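PDB 2OX7: hypothetical protein from Enterococcus faecalis, which is of unknown function but belongs to the YopX family and is rich in antiparallel beta sheet, with four copies in its assembly. Local coordinates for residues S30-I35 with D55-W60; D75-E80 with G130-G135; G84-Y89 with R99-I104. One frame throughout, in Å; residues are numbered along the deposited sequence.

In the fold
Contacts 2 and 3 lie on the same side of the chain's centre, while contact 1 lies on the opposite side, its centre about 31 and 30 Å from theirs. Contacts 1 and 3 each join two neighbouring strands of a beta hairpin, but contact 1, with three of six touching residues buried, is met by the second subunit, whereas contact 3, with seven of twelve buried, has no other subunit on it. Contact 2 is different in kind: a largely exposed turn is held on strand 131-136 by the buried Asp75 and by Lys76 N. That strand pairs with strand 85-89 of contact 3, so both contacts hold one sheet, with Ile134 N bonded to Ile86 O.

Contact 1: S30-I35 with D55-W60; sequences SMIAII and DTTFNW
Ile34 and Asp55 form the regular part of this contact, a hydrogen-bonded antiparallel pair in which each backbone N reaches the other's O. Ile34 N to Asp55 O and Asp55 N to Ile34 O both measure 2.9 Å, and the first bond is fairly straight (162° at the hydrogen). Ile34 CG2 crosses Asp55 CB obliquely at 3.9 Å. Beyond that contact the two side chains part, the isoleucine going to the apolar company of Val21, Phe63 and Ile67, where a branched hydrocarbon belongs. Ala33 and Thr56 are the next, non-hydrogen-bonded pair, CA atoms 4.1 Å apart, and Ala33 brings only a methyl, which sits 3.6 Å from Asp55 O. Thr56 turns its hydroxyl to Ser47 of the second subunit. Ile32 and Thr57 continue the packing. Thr57 N bonds Ile32 O at 2.8 Å, though the bond is bent to 142°. With OG1 anti to the backbone N (chi1 -166°), CG2 of Thr57 takes the position between N and the carbonyl carbon and meets Ile32 CB at 3.8 Å; Ile32 also packs on Phe38 of the second subunit.

The loose side is Phe58 to Trp60, which make no contact with 30-35. Phe58 is exposed, though it touches Gly42 of the second subunit. The chain is held in its turn from within: Asn59 ND2 reaches Thr56 O from above the carbonyl plane, and Trp60 NE1 bonds Asp55 OD2. That same carboxylate oxygen also bonds Tyr65, so an acid suits a place where two donors converge.

On its other side, strand 31-41 pairs with strand 21-25, where Ile32 and Ala33 both face Leu24. This is thus the end of an antiparallel beta hairpin, marked by a classic beta bulge on one strand and an ST turn at Thr56, whose OG1 accepts from Phe58 N.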
loop_
_atom_site.group_PDB
_atom_site.type_symbol
_atom_site.label_atom_id
_atom_site.label_comp_id
_atom_site.label_asym_id
_atom_site.label_seq_id
_atom_site.Cartn_x
_atom_site.Cartn_y
_atom_site.Cartn_z
ATOM N N SER A 30 12.727 -19.700 -16.338
ATOM C CA SER A 30 13.893 -19.145 -17.008
ATOM C C SER A 30 13.476 -18.722 -18.401
ATOM O O SER A 30 12.847 -19.497 -19.120
ATOM C CB SER A 30 15.020 -20.171 -17.093
ATOM O OG SER A 30 15.325 -20.691 -15.809
HETATM N N MSE A 31 13.798 -17.485 -18.765
HETATM C CA MSE A 31 13.574 -17.035 -20.131
HETATM C C MSE A 31 14.573 -17.715 -21.057
HETATM O O MSE A 31 15.791 -17.601 -20.865
HETATM C CB MSE A 31 13.696 -15.533 -20.265
HETATM C CG MSE A 31 13.294 -15.039 -21.625
HETATM SE SE MSE A 31 13.465 -13.121 -21.808
HETATM C CE MSE A 31 15.225 -12.838 -21.005
ATOM N N ILE A 32 14.040 -18.429 -22.041
ATOM C CA ILE A 32 14.876 -19.224 -22.941
ATOM C C ILE A 32 14.801 -18.729 -24.385
ATOM O O ILE A 32 15.625 -19.113 -25.223
ATOM C CB ILE A 32 14.594 -20.746 -22.813
ATOM C CG1 ILE A 32 13.130 -21.079 -23.158
ATOM C CG2 ILE A 32 14.997 -21.246 -21.411
ATOM C CD1 ILE A 32 12.846 -22.598 -23.352
ATOM N N ALA A 33 13.832 -17.860 -24.671
ATOM C CA ALA A 33 13.715 -17.256 -25.999
ATOM C C ALA A 33 13.076 -15.885 -25.934
ATOM O O ALA A 33 12.444 -15.520 -24.937
ATOM C CB ALA A 33 12.916 -18.170 -26.953
ATOM N N ILE A 34 13.239 -15.140 -27.016
ATOM C CA ILE A 34 12.547 -13.884 -27.178
ATOM C C ILE A 34 12.098 -13.717 -28.622
ATOM O O ILE A 34 12.879 -13.922 -29.562
ATOM C CB ILE A 34 13.412 -12.694 -26.656
ATOM C CG1 ILE A 34 12.601 -11.402 -26.598
ATOM C CG2 ILE A 34 14.720 -12.535 -27.450
ATOM C CD1 ILE A 34 13.293 -10.323 -25.760
ATOM N N ILE A 35 10.824 -13.396 -28.785
ATOM C CA ILE A 35 10.290 -12.990 -30.079
ATOM C C ILE A 35 10.219 -11.468 -30.130
ATOM O O ILE A 35 9.519 -10.843 -29.313
ATOM C CB ILE A 35 8.884 -13.580 -30.305
ATOM C CG1 ILE A 35 8.957 -15.119 -30.311
ATOM C CG2 ILE A 35 8.285 -13.029 -31.597
ATOM C CD1 ILE A 35 7.616 -15.835 -30.425
ATOM N N ASP A 55 15.483 -14.507 -30.779
ATOM C CA ASP A 55 16.742 -15.043 -30.286
ATOM C C ASP A 55 16.455 -16.120 -29.254
ATOM O O ASP A 55 15.388 -16.121 -28.636
ATOM C CB ASP A 55 17.610 -13.947 -29.676
ATOM C CG ASP A 55 19.091 -14.278 -29.741
ATOM O OD1 ASP A 55 19.424 -15.427 -30.119
ATOM O OD2 ASP A 55 19.930 -13.400 -29.420
ATOM N N THR A 56 17.382 -17.051 -29.070
ATOM C CA THR A 56 17.172 -18.098 -28.061
ATOM C C THR A 56 18.407 -18.294 -27.195
ATOM O O THR A 56 19.488 -17.798 -27.522
ATOM C CB THR A 56 16.674 -19.470 -28.646
ATOM O OG1 THR A 56 17.792 -20.345 -28.883
ATOM C CG2 THR A 56 15.853 -19.294 -29.930
ATOM N N THR A 57 18.241 -19.008 -26.090
ATOM C CA THR A 57 19.311 -19.165 -25.116
ATOM C C THR A 57 20.373 -20.175 -25.571
ATOM O O THR A 57 21.449 -20.271 -24.964
ATOM C CB THR A 57 18.750 -19.570 -23.738
ATOM O OG1 THR A 57 19.764 -19.395 -22.739
ATOM C CG2 THR A 57 18.254 -21.019 -23.745
ATOM N N PHE A 58 20.043 -20.925 -26.626
ATOM C CA PHE A 58 20.960 -21.871 -27.268
ATOM C C PHE A 58 22.271 -21.165 -27.604
ATOM O O PHE A 58 23.354 -21.668 -27.293
ATOM C CB PHE A 58 20.330 -22.418 -28.554
ATOM C CG PHE A 58 20.608 -23.886 -28.809
ATOM C CD1 PHE A 58 19.592 -24.831 -28.665
ATOM C CD2 PHE A 58 21.875 -24.318 -29.202
ATOM C CE1 PHE A 58 19.832 -26.185 -28.896
ATOM C CE2 PHE A 58 22.128 -25.666 -29.430
ATOM C CZ PHE A 58 21.101 -26.603 -29.281
ATOM N N ASN A 59 22.150 -19.970 -28.191
ATOM C CA ASN A 59 23.281 -19.219 -28.738
ATOM C C ASN A 59 24.136 -18.508 -27.690
ATOM O O ASN A 59 25.060 -17.761 -28.042
ATOM C CB ASN A 59 22.780 -18.177 -29.746
ATOM C CG ASN A 59 21.692 -18.711 -30.652
ATOM O OD1 ASN A 59 21.958 -19.441 -31.611
ATOM N ND2 ASN A 59 20.454 -18.338 -30.360
ATOM N N TRP A 60 23.840 -18.738 -26.412
ATOM C CA TRP A 60 24.409 -17.917 -25.350
ATOM C C TRP A 60 24.743 -18.690 -24.092
ATOM O O TRP A 60 23.989 -19.566 -23.662
ATOM C CB TRP A 60 23.431 -16.794 -24.988
ATOM C CG TRP A 60 23.187 -15.829 -26.101
ATOM C CD1 TRP A 60 22.180 -15.872 -27.017
ATOM C CD2 TRP A 60 23.970 -14.671 -26.415
ATOM N NE1 TRP A 60 22.284 -14.814 -27.888
ATOM C CE2 TRP A 60 23.373 -14.057 -27.540
ATOM C CE3 TRP A 60 25.114 -14.086 -25.852
ATOM C CZ2 TRP A 60 23.882 -12.882 -28.118
ATOM C CZ3 TRP A 60 25.624 -12.911 -26.431
ATOM C CH2 TRP A 60 25.005 -12.326 -27.551
#

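Contact 2: D75-E80 with G130-G135; sequences DKNGVE and GYLVIG
Asp75 and Lys76, at the head of a beta turn, dock on Tyr131, Leu132 and Val133 along the outer edge of strand 131-136; the strand's other edge pairs with strand 85-89. The contact is a polar attachment of a loop to a sheet, made by one backbone bond and one side-chain bond. Lys76 N meets Tyr131 O at 3.0 Å, nearly along the C=O axis. Two residues on, Val133 N gives an almost perfectly straight bond (177°) to Asp75 OD2 at 2.9 Å, using the lone pair that faces away from OD1. In this way the carboxylate takes up a strand N-H that points away from strand 85-89.

The other oxygen of Asp75 serves the turn itself. CG lies between the backbone N and the carbonyl carbon (chi1 79°), and OD1 accepts from Val79 N at 3.0 Å, from above the carboxylate plane, and weakly from Asn77 N. One short acid therefore ties both the turn and the strand, and these N-H donors would be expected to stabilise its negative charge.

CD2 of Leu132 packs on Lys76 CB and on the side-chain amide of Asn77, 3.6 Å from both CB and the amide's ND2. Val133 CG2 lies 3.6 Å from Asp75 OD2, so a methyl flanks the bonded oxygen. Lys76 runs out extended beyond CG past Gly130, whose lack of a side chain suits the place close to Lys76 CD, and its NZ is bound by Asp90 and by Asp129 O.

Asp75 to Gly78 is a type I turn closed by Gly78 N to Asp75 O at 2.8 Å. Asp75 N also bonds Val79 O, and Gly78 has positive phi (74°), a combination typical of the type I turn with a G1 beta bulge.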
loop_
_atom_site.group_PDB
_atom_site.type_symbol
_atom_site.label_atom_id
_atom_site.label_comp_id
_atom_site.label_asym_id
_atom_site.label_seq_id
_atom_site.Cartn_x
_atom_site.Cartn_y
_atom_site.Cartn_z
ATOM N N ASP A 75 2.726 8.426 -17.512
ATOM C CA ASP A 75 3.214 9.682 -16.930
ATOM C C ASP A 75 2.415 10.902 -17.413
ATOM O O ASP A 75 1.435 10.772 -18.187
ATOM C CB ASP A 75 4.741 9.875 -17.125
ATOM C CG ASP A 75 5.132 10.361 -18.530
ATOM O OD1 ASP A 75 4.232 10.567 -19.366
ATOM O OD2 ASP A 75 6.384 10.508 -18.779
ATOM N N LYS A 76 2.852 12.080 -16.973
ATOM C CA LYS A 76 2.207 13.348 -17.308
ATOM C C LYS A 76 2.107 13.598 -18.824
ATOM O O LYS A 76 1.207 14.326 -19.274
ATOM C CB LYS A 76 3.014 14.464 -16.655
ATOM C CG LYS A 76 2.338 15.777 -16.550
ATOM C CD LYS A 76 3.403 16.763 -16.038
ATOM C CE LYS A 76 2.882 18.183 -16.104
ATOM N NZ LYS A 76 3.791 19.134 -15.438
ATOM N N ASN A 77 3.023 13.014 -19.598
ATOM C CA ASN A 77 2.979 13.115 -21.065
ATOM C C ASN A 77 2.238 11.954 -21.743
ATOM O O ASN A 77 2.328 11.808 -22.976
ATOM C CB ASN A 77 4.386 13.180 -21.635
ATOM C CG ASN A 77 4.984 14.578 -21.635
ATOM O OD1 ASN A 77 4.277 15.597 -21.607
ATOM N ND2 ASN A 77 6.319 14.623 -21.764
ATOM N N GLY A 78 1.541 11.110 -20.979
ATOM C CA GLY A 78 0.881 9.942 -21.567
ATOM C C GLY A 78 1.768 8.799 -21.982
ATOM O O GLY A 78 1.297 7.872 -22.642
ATOM N N VAL A 79 3.016 8.826 -21.520
ATOM C CA VAL A 79 4.006 7.773 -21.793
ATOM C C VAL A 79 3.815 6.610 -20.820
ATOM O O VAL A 79 3.690 6.828 -19.607
ATOM C CB VAL A 79 5.445 8.320 -21.680
ATOM C CG1 VAL A 79 6.456 7.188 -21.861
ATOM C CG2 VAL A 79 5.688 9.425 -22.736
ATOM N N GLU A 80 3.815 5.380 -21.343
ATOM C CA GLU A 80 3.571 4.195 -20.520
ATOM C C GLU A 80 4.806 4.006 -19.655
ATOM O O GLU A 80 5.912 4.095 -20.149
ATOM C CB GLU A 80 3.355 2.963 -21.406
ATOM C CG GLU A 80 2.599 1.818 -20.716
ATOM C CD GLU A 80 1.885 0.834 -21.686
ATOM O OE1 GLU A 80 1.675 1.169 -22.898
ATOM O OE2 GLU A 80 1.533 -0.287 -21.234
ATOM N N GLY A 130 2.936 16.660 -11.179
ATOM C CA GLY A 130 2.976 15.401 -11.929
ATOM C C GLY A 130 4.412 14.908 -12.110
ATOM O O GLY A 130 5.367 15.620 -11.770
ATOM N N TYR A 131 4.548 13.682 -12.615
ATOM C CA TYR A 131 5.867 13.009 -12.800
ATOM C C TYR A 131 6.069 12.717 -14.276
ATOM O O TYR A 131 5.102 12.407 -15.022
ATOM C CB TYR A 131 5.988 11.656 -12.019
ATOM C CG TYR A 131 6.142 11.886 -10.559
ATOM C CD1 TYR A 131 7.413 11.866 -9.977
ATOM C CD2 TYR A 131 5.045 12.241 -9.766
ATOM C CE1 TYR A 131 7.579 12.128 -8.629
ATOM C CE2 TYR A 131 5.207 12.505 -8.389
ATOM C CZ TYR A 131 6.478 12.458 -7.842
ATOM O OH TYR A 131 6.703 12.762 -6.506
ATOM N N LEU A 132 7.331 12.706 -14.669
ATOM C CA LEU A 132 7.703 12.414 -16.048
ATOM C C LEU A 132 8.789 11.349 -16.091
ATOM O O LEU A 132 9.677 11.374 -15.270
ATOM C CB LEU A 132 8.221 13.690 -16.690
ATOM C CG LEU A 132 7.190 14.759 -17.102
ATOM C CD1 LEU A 132 7.920 16.004 -17.638
ATOM C CD2 LEU A 132 6.275 14.183 -18.192
ATOM N N VAL A 133 8.708 10.444 -17.061
ATOM C CA VAL A 133 9.775 9.457 -17.290
ATOM C C VAL A 133 10.939 10.207 -17.977
ATOM O O VAL A 133 10.761 10.759 -19.067
ATOM C CB VAL A 133 9.343 8.388 -18.252
ATOM C CG1 VAL A 133 10.524 7.403 -18.527
ATOM C CG2 VAL A 133 8.176 7.570 -17.653
ATOM N N ILE A 134 12.118 10.155 -17.385
ATOM C CA ILE A 134 13.260 10.854 -18.002
ATOM C C ILE A 134 14.430 9.928 -18.377
ATOM O O ILE A 134 15.511 10.394 -18.742
ATOM C CB ILE A 134 13.709 12.001 -17.150
ATOM C CG1 ILE A 134 14.147 11.516 -15.744
ATOM C CG2 ILE A 134 12.668 13.125 -17.241
ATOM C CD1 ILE A 134 15.035 12.519 -15.076
ATOM N N GLY A 135 14.170 8.636 -18.341
ATOM C CA GLY A 135 15.168 7.626 -18.712
ATOM C C GLY A 135 14.919 6.327 -17.982
ATOM O O GLY A 135 13.843 6.105 -17.373
#

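Contact 3: G84-Y89 with R99-I104; sequences GDILVY and RSMHEI
A beta hairpin in the middle of an antiparallel four-stranded sheet brings Leu87 against His102 and Ile86 against Glu103. Leu87 and His102 are the hydrogen-bonded pair: Leu87 N to His102 O measures 2.8 Å and is nearly straight (175°), and His102 N returns to Leu87 O at 2.9 Å. At the far end two successive residues face one. Gly84 N bonds Ile104 O at 2.9 Å, while Ile104 N bonds Asp85 O at 2.8 Å. This is the bonding of a G1 bulge, and glycine suits the spot because a side chain at Gly84's backbone angles (phi 86°) would jam against the preceding carbonyl.

One face carries Ile86, Met101 and Glu103; the other Leu87, His102 and Ile104. On the first, Ile86 CG2 touches Met101 CB at 3.7 Å, and Ile134 of the adjoining strand packs on Met101, a selenomethionine. On the second, Leu87, His102 and Ile104 are buried against Trp113, and Ile81 touches Leu87 and Ile104; branched and aromatic groups fill this face. His102 ND1 is satisfied there by Glu114 O.

Asp85 and Arg99, near the ends, have partners outside: Asp85 bonds Phe82 N and Arg8, and Arg99 bonds Asp90 and Ala91 O while its CD comes within 3.5 Å of Tyr89 O. Among the side chains touching Trp113, CG1 of Ile104, anti to its own carbonyl carbon (chi1 -55°), meets CD1 of Leu87 at 3.6 Å.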
loop_
_atom_site.group_PDB
_atom_site.type_symbol
_atom_site.label_atom_id
_atom_site.label_comp_id
_atom_site.label_asym_id
_atom_site.label_seq_id
_atom_site.Cartn_x
_atom_site.Cartn_y
_atom_site.Cartn_z
ATOM N N GLY A 84 11.970 -0.335 -14.335
ATOM C CA GLY A 84 13.297 0.187 -14.746
ATOM C C GLY A 84 13.292 1.654 -15.152
ATOM O O GLY A 84 14.362 2.290 -15.215
ATOM N N ASP A 85 12.107 2.223 -15.420
ATOM C CA ASP A 85 12.042 3.651 -15.693
ATOM C C ASP A 85 12.455 4.487 -14.509
ATOM O O ASP A 85 12.314 4.080 -13.350
ATOM C CB ASP A 85 10.631 4.086 -16.145
ATOM C CG ASP A 85 10.364 3.787 -17.639
ATOM O OD1 ASP A 85 11.328 3.599 -18.441
ATOM O OD2 ASP A 85 9.185 3.792 -18.047
ATOM N N ILE A 86 12.899 5.705 -14.804
ATOM C CA ILE A 86 13.239 6.705 -13.770
ATOM C C ILE A 86 12.343 7.921 -13.928
ATOM O O ILE A 86 12.233 8.496 -15.052
ATOM C CB ILE A 86 14.767 7.111 -13.885
ATOM C CG1 ILE A 86 15.657 5.882 -13.624
ATOM C CG2 ILE A 86 15.050 8.353 -12.981
ATOM C CD1 ILE A 86 17.143 6.033 -14.151
ATOM N N LEU A 87 11.624 8.276 -12.850
ATOM C CA LEU A 87 10.652 9.388 -12.918
ATOM C C LEU A 87 11.147 10.570 -12.113
ATOM O O LEU A 87 11.825 10.385 -11.086
ATOM C CB LEU A 87 9.303 8.959 -12.353
ATOM C CG LEU A 87 8.390 8.171 -13.303
ATOM C CD1 LEU A 87 8.978 6.871 -13.822
ATOM C CD2 LEU A 87 7.153 7.891 -12.469
ATOM N N VAL A 88 10.800 11.766 -12.560
ATOM C CA VAL A 88 11.062 12.972 -11.783
ATOM C C VAL A 88 9.796 13.768 -11.610
ATOM O O VAL A 88 8.942 13.764 -12.500
ATOM C CB VAL A 88 12.120 13.884 -12.442
ATOM C CG1 VAL A 88 13.465 13.218 -12.335
ATOM C CG2 VAL A 88 11.717 14.252 -13.869
ATOM N N TYR A 89 9.684 14.457 -10.486
ATOM C CA TYR A 89 8.586 15.395 -10.265
ATOM C C TYR A 89 8.801 16.679 -11.078
ATOM O O TYR A 89 9.871 17.329 -10.995
ATOM C CB TYR A 89 8.500 15.723 -8.767
ATOM C CG TYR A 89 7.284 16.535 -8.437
ATOM C CD1 TYR A 89 6.012 15.993 -8.562
ATOM C CD2 TYR A 89 7.411 17.842 -7.967
ATOM C CE1 TYR A 89 4.892 16.743 -8.272
ATOM C CE2 TYR A 89 6.301 18.596 -7.672
ATOM C CZ TYR A 89 5.042 18.028 -7.789
ATOM O OH TYR A 89 3.909 18.781 -7.487
ATOM N N ARG A 99 16.289 17.911 -9.786
ATOM C CA ARG A 99 15.034 17.390 -9.259
ATOM C C ARG A 99 15.266 15.945 -8.795
ATOM O O ARG A 99 16.141 15.279 -9.316
ATOM C CB ARG A 99 13.953 17.543 -10.333
ATOM C CG ARG A 99 13.768 19.030 -10.673
ATOM C CD ARG A 99 12.651 19.325 -11.648
ATOM N NE ARG A 99 12.992 18.811 -12.971
ATOM C CZ ARG A 99 12.296 19.061 -14.073
ATOM N NH1 ARG A 99 11.222 19.829 -14.017
ATOM N NH2 ARG A 99 12.678 18.530 -15.221
ATOM N N SER A 100 14.524 15.467 -7.795
ATOM C CA SER A 100 14.800 14.132 -7.236
ATOM C C SER A 100 14.216 13.057 -8.142
ATOM O O SER A 100 13.153 13.238 -8.720
ATOM C CB SER A 100 14.202 13.979 -5.848
ATOM O OG SER A 100 12.806 14.222 -5.941
HETATM N N MSE A 101 14.915 11.940 -8.237
HETATM C CA MSE A 101 14.585 10.914 -9.230
HETATM C C MSE A 101 14.243 9.636 -8.518
HETATM O O MSE A 101 14.804 9.350 -7.458
HETATM C CB MSE A 101 15.775 10.693 -10.151
HETATM C CG MSE A 101 16.004 11.868 -11.030
HETATM SE SE MSE A 101 17.618 11.719 -12.047
HETATM C CE MSE A 101 17.500 13.490 -12.769
ATOM N N HIS A 102 13.332 8.850 -9.088
ATOM C CA HIS A 102 12.970 7.609 -8.457
ATOM C C HIS A 102 12.763 6.542 -9.512
ATOM O O HIS A 102 12.083 6.763 -10.494
ATOM C CB HIS A 102 11.670 7.790 -7.669
ATOM C CG HIS A 102 11.687 9.014 -6.808
ATOM N ND1 HIS A 102 12.184 9.008 -5.533
ATOM C CD2 HIS A 102 11.327 10.289 -7.070
ATOM C CE1 HIS A 102 12.115 10.224 -5.027
ATOM N NE2 HIS A 102 11.586 11.020 -5.936
ATOM N N GLU A 103 13.381 5.406 -9.288
ATOM C CA GLU A 103 13.312 4.237 -10.152
ATOM C C GLU A 103 12.030 3.426 -9.900
ATOM O O GLU A 103 11.597 3.248 -8.741
ATOM C CB GLU A 103 14.499 3.351 -9.771
ATOM C CG GLU A 103 14.641 2.086 -10.535
ATOM C CD GLU A 103 15.853 1.257 -10.049
ATOM O OE1 GLU A 103 15.873 0.074 -10.375
ATOM O OE2 GLU A 103 16.739 1.785 -9.313
ATOM N N ILE A 104 11.439 2.901 -10.957
ATOM C CA ILE A 104 10.284 2.017 -10.822
ATOM C C ILE A 104 10.742 0.589 -10.662
ATOM O O ILE A 104 11.568 0.059 -11.464
ATOM C CB ILE A 104 9.340 2.165 -12.032
ATOM C CG1 ILE A 104 8.936 3.640 -12.201
ATOM C CG2 ILE A 104 8.107 1.251 -11.901
ATOM C CD1 ILE A 104 8.269 4.279 -10.945
#